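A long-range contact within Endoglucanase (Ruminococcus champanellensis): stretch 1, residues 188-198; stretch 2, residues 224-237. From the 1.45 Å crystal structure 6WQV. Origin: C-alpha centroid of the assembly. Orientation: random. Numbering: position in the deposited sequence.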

# COMPACT_ATOMS: atom_id res chain seq x y z
N TYR A 188 4.25 2.42 16.84
CA TYR A 188 2.97 2.22 16.15
C TYR A 188 2.96 0.88 15.41
O TYR A 188 1.96 0.16 15.45
CB TYR A 188 2.71 3.37 15.18
CG TYR A 188 2.50 4.75 15.81
CD1 TYR A 188 2.25 4.91 17.17
CD2 TYR A 188 2.54 5.89 15.02
CE1 TYR A 188 2.06 6.18 17.72
CE2 TYR A 188 2.34 7.16 15.56
CZ TYR A 188 2.10 7.29 16.91
OH TYR A 188 1.91 8.54 17.47
N ASN A 189 4.05 0.55 14.72
CA ASN A 189 4.10 -0.75 14.03
C ASN A 189 4.03 -1.89 15.04
O ASN A 189 3.38 -2.92 14.78
CB ASN A 189 5.36 -0.86 13.18
CG ASN A 189 5.23 -0.17 11.84
OD1 ASN A 189 4.14 -0.08 11.29
ND2 ASN A 189 6.35 0.31 11.31
N GLN A 190 4.71 -1.75 16.18
CA GLN A 190 4.67 -2.79 17.21
C GLN A 190 3.26 -2.97 17.74
O GLN A 190 2.79 -4.11 17.93
CB GLN A 190 5.64 -2.46 18.34
CG GLN A 190 5.72 -3.54 19.39
CD GLN A 190 6.35 -4.82 18.86
OE1 GLN A 190 7.56 -4.88 18.63
NE2 GLN A 190 5.52 -5.84 18.65
N THR A 191 2.55 -1.87 17.99
CA THR A 191 1.17 -1.97 18.45
C THR A 191 0.31 -2.70 17.44
O THR A 191 -0.49 -3.57 17.80
CB THR A 191 0.62 -0.56 18.71
OG1 THR A 191 1.36 0.03 19.78
CG2 THR A 191 -0.85 -0.62 19.07
N PHE A 192 0.44 -2.35 16.16
CA PHE A 192 -0.34 -3.01 15.12
C PHE A 192 -0.14 -4.52 15.16
O PHE A 192 -1.10 -5.29 15.14
CB PHE A 192 0.06 -2.43 13.76
CG PHE A 192 -0.23 -3.33 12.58
CD1 PHE A 192 -1.53 -3.63 12.22
CD2 PHE A 192 0.81 -3.86 11.84
CE1 PHE A 192 -1.78 -4.46 11.12
CE2 PHE A 192 0.57 -4.68 10.75
CZ PHE A 192 -0.73 -4.98 10.39
N VAL A 193 1.11 -4.97 15.22
CA VAL A 193 1.38 -6.40 15.22
C VAL A 193 0.76 -7.05 16.46
O VAL A 193 0.07 -8.07 16.36
CB VAL A 193 2.89 -6.67 15.11
CG1 VAL A 193 3.19 -8.14 15.34
CG2 VAL A 193 3.41 -6.22 13.76
N ASN A 194 0.98 -6.45 17.63
CA ASN A 194 0.41 -7.03 18.85
C ASN A 194 -1.10 -7.11 18.77
O ASN A 194 -1.71 -8.09 19.23
CB ASN A 194 0.81 -6.18 20.07
CG ASN A 194 2.29 -6.24 20.38
OD1 ASN A 194 3.00 -7.14 19.95
ND2 ASN A 194 2.76 -5.25 21.14
N THR A 195 -1.74 -6.07 18.22
CA THR A 195 -3.20 -6.01 18.16
C THR A 195 -3.76 -7.12 17.29
O THR A 195 -4.76 -7.76 17.64
CB THR A 195 -3.62 -4.63 17.63
OG1 THR A 195 -3.22 -3.61 18.56
CG2 THR A 195 -5.13 -4.55 17.37
N VAL A 196 -3.11 -7.39 16.16
CA VAL A 196 -3.59 -8.45 15.28
C VAL A 196 -3.38 -9.82 15.91
O VAL A 196 -4.28 -10.66 15.90
CB VAL A 196 -2.89 -8.33 13.91
CG1 VAL A 196 -3.19 -9.56 13.06
CG2 VAL A 196 -3.31 -7.06 13.19
N ARG A 197 -2.20 -10.06 16.50
CA ARG A 197 -1.92 -11.39 17.04
C ARG A 197 -2.84 -11.72 18.21
O ARG A 197 -3.13 -12.90 18.45
CB ARG A 197 -0.45 -11.51 17.46
CG ARG A 197 0.56 -11.27 16.35
CD ARG A 197 0.33 -12.19 15.15
NE ARG A 197 1.42 -12.07 14.20
CZ ARG A 197 1.32 -12.27 12.89
NH1 ARG A 197 0.15 -12.62 12.36
NH2 ARG A 197 2.39 -12.12 12.13
N ALA A 198 -3.31 -10.70 18.93
CA ALA A 198 -4.20 -10.89 20.07
C ALA A 198 -5.56 -11.44 19.68
O ALA A 198 -6.33 -11.83 20.57
CB ALA A 198 -4.36 -9.55 20.78
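Stretch 2, residues 224-237: DFVLPTDTVANKLI

Stretch 2 (Asp224 to Ile237) lies along one side of the helix that carries Asn189, Gln190, Val193 and Arg197, largely as an extended loop, and becomes a strand at Leu236. From Pro228 to Thr231 it runs in the same direction as the helix: the CA of Pro228 is 4.8 Å from the CA of Gln190, and the CA of Thr231 is 7.3 Å from the CA of Arg197. Together the two stretches bury 478 Å². Phe225, chi1 t, brings its ring to Asn189, CE1 to ND2 4.0 Å. The carbonyl of Val226 is linked to the same side chain through water 1, which lies 2.8 Å from Val226 O and 2.9 Å from Asn189 ND2. Leu227 points away. Pro228 then turns its ring toward the helix, with CG 3.8 Å from CB of Asn189 and CB 3.8 Å from CG2 of Val193. At Thr229 the backbone is held by the amide of Gln190: Thr229 N donates to Gln190 OE1 (2.8 Å), and Gln190 NE2 donates to Thr229 O (2.9 Å), so one side chain serves both polar backbone groups of the residue. Water 2 donates to Thr229 O (2.9 Å) and to Asn194 OD1 (2.6 Å). Asp230, chi1 t, meets Arg197 in a two-pronged salt bridge, NE to OD1 2.8 Å and NH2 to OD2 2.8 Å, both nearly straight; Asp230 OD1 also accepts from Thr231 N (2.8 Å). Thr231 places OG1 3.4 Å from CG of Arg197. Val232 covers one face of the Arg197 guanidinium, its CG1 3.9 Å from Arg197 NH2. Ala233 and Asn234, the latter with positive phi, loop out of reach. Lys235 returns with CB 3.4 Å from Arg197 NH2, while its side-chain end leads away. Leu236 sets CD2 4.1 Å from CG2 of Val193, and Ile237 continues the strand beyond contact.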

# COMPACT_ATOMS: atom_id res chain seq x y z
N ASP A 224 17.03 3.87 11.50
CA ASP A 224 16.22 4.05 12.70
C ASP A 224 15.03 3.11 12.77
O ASP A 224 14.30 3.13 13.77
CB ASP A 224 15.72 5.50 12.77
CG ASP A 224 16.80 6.48 13.16
OD1 ASP A 224 17.99 6.09 13.18
OD2 ASP A 224 16.47 7.65 13.44
N PHE A 225 14.80 2.30 11.73
CA PHE A 225 13.68 1.37 11.69
C PHE A 225 13.98 0.12 12.51
O PHE A 225 15.07 -0.44 12.46
CB PHE A 225 13.42 0.97 10.23
CG PHE A 225 12.30 -0.03 10.06
CD1 PHE A 225 10.98 0.38 10.01
CD2 PHE A 225 12.58 -1.39 9.92
CE1 PHE A 225 9.96 -0.54 9.86
CE2 PHE A 225 11.55 -2.30 9.77
CZ PHE A 225 10.25 -1.88 9.74
N VAL A 226 12.98 -0.32 13.27
CA VAL A 226 13.03 -1.56 14.04
C VAL A 226 11.85 -2.43 13.61
O VAL A 226 10.69 -2.01 13.73
CB VAL A 226 12.96 -1.28 15.56
CG1 VAL A 226 12.87 -2.59 16.35
CG2 VAL A 226 14.16 -0.47 16.03
N LEU A 227 12.13 -3.62 13.10
CA LEU A 227 11.04 -4.53 12.77
C LEU A 227 10.36 -4.97 14.06
O LEU A 227 11.05 -5.34 15.02
CB LEU A 227 11.58 -5.75 12.03
CG LEU A 227 10.56 -6.61 11.28
CD1 LEU A 227 9.99 -5.89 10.08
CD2 LEU A 227 11.22 -7.94 10.89
N PRO A 228 9.02 -4.94 14.14
CA PRO A 228 8.35 -5.35 15.38
C PRO A 228 8.74 -6.76 15.81
O PRO A 228 9.03 -7.63 14.98
CB PRO A 228 6.86 -5.30 15.01
CG PRO A 228 6.77 -4.35 13.91
CD PRO A 228 8.07 -4.42 13.14
N THR A 229 8.76 -6.97 17.12
CA THR A 229 8.83 -8.31 17.67
C THR A 229 7.50 -9.01 17.46
O THR A 229 6.43 -8.42 17.67
CB THR A 229 9.15 -8.23 19.17
OG1 THR A 229 10.42 -7.59 19.35
CG2 THR A 229 9.18 -9.61 19.83
N ASP A 230 7.55 -10.26 17.00
CA ASP A 230 6.36 -11.01 16.64
C ASP A 230 6.25 -12.24 17.53
O ASP A 230 7.21 -12.67 18.18
CB ASP A 230 6.39 -11.40 15.15
CG ASP A 230 4.99 -11.56 14.53
OD1 ASP A 230 3.97 -11.62 15.26
OD2 ASP A 230 4.92 -11.64 13.28
N THR A 231 5.04 -12.80 17.57
CA THR A 231 4.74 -14.01 18.32
C THR A 231 5.00 -15.26 17.51
O THR A 231 4.93 -16.37 18.05
CB THR A 231 3.27 -13.98 18.70
OG1 THR A 231 2.50 -13.74 17.52
CG2 THR A 231 2.98 -12.85 19.68
N VAL A 232 5.29 -15.11 16.22
CA VAL A 232 5.53 -16.21 15.30
C VAL A 232 6.64 -15.76 14.36
O VAL A 232 6.82 -14.56 14.11
CB VAL A 232 4.23 -16.56 14.53
CG1 VAL A 232 3.62 -15.32 13.93
CG2 VAL A 232 4.51 -17.60 13.46
N ALA A 233 7.39 -16.72 13.85
CA ALA A 233 8.57 -16.41 13.06
C ALA A 233 8.22 -16.13 11.61
O ALA A 233 7.32 -16.75 11.03
CB ALA A 233 9.57 -17.56 13.13
N ASN A 234 8.93 -15.16 11.02
CA ASN A 234 9.00 -15.00 9.57
C ASN A 234 7.66 -14.67 8.93
O ASN A 234 7.31 -15.22 7.88
CB ASN A 234 9.61 -16.24 8.93
CG ASN A 234 11.04 -16.47 9.37
OD1 ASN A 234 11.86 -15.57 9.29
ND2 ASN A 234 11.33 -17.68 9.85
N LYS A 235 6.91 -13.75 9.54
CA LYS A 235 5.61 -13.36 9.01
C LYS A 235 5.49 -11.87 8.69
O LYS A 235 4.39 -11.43 8.33
CB LYS A 235 4.49 -13.76 9.99
CG LYS A 235 4.34 -15.24 10.25
CD LYS A 235 3.74 -15.99 9.07
CE LYS A 235 3.43 -17.43 9.46
NZ LYS A 235 2.57 -18.09 8.43
N LEU A 236 6.56 -11.10 8.80
CA LEU A 236 6.50 -9.66 8.61
C LEU A 236 7.22 -9.23 7.34
O LEU A 236 8.29 -9.75 7.01
CB LEU A 236 7.10 -8.91 9.81
CG LEU A 236 6.44 -9.21 11.15
CD1 LEU A 236 7.10 -8.38 12.26
CD2 LEU A 236 4.95 -8.95 11.13
N ILE A 237 6.63 -8.25 6.66
CA ILE A 237 7.13 -7.70 5.40
C ILE A 237 7.18 -6.18 5.52
O ILE A 237 6.22 -5.56 6.00
CB ILE A 237 6.19 -8.08 4.25
CG1 ILE A 237 6.02 -9.59 4.15
CG2 ILE A 237 6.67 -7.50 2.92
CD1 ILE A 237 4.76 -10.01 3.39
O HOH W 1 8.74 -0.23 12.90
O HOH W 2 4.06 -9.35 19.09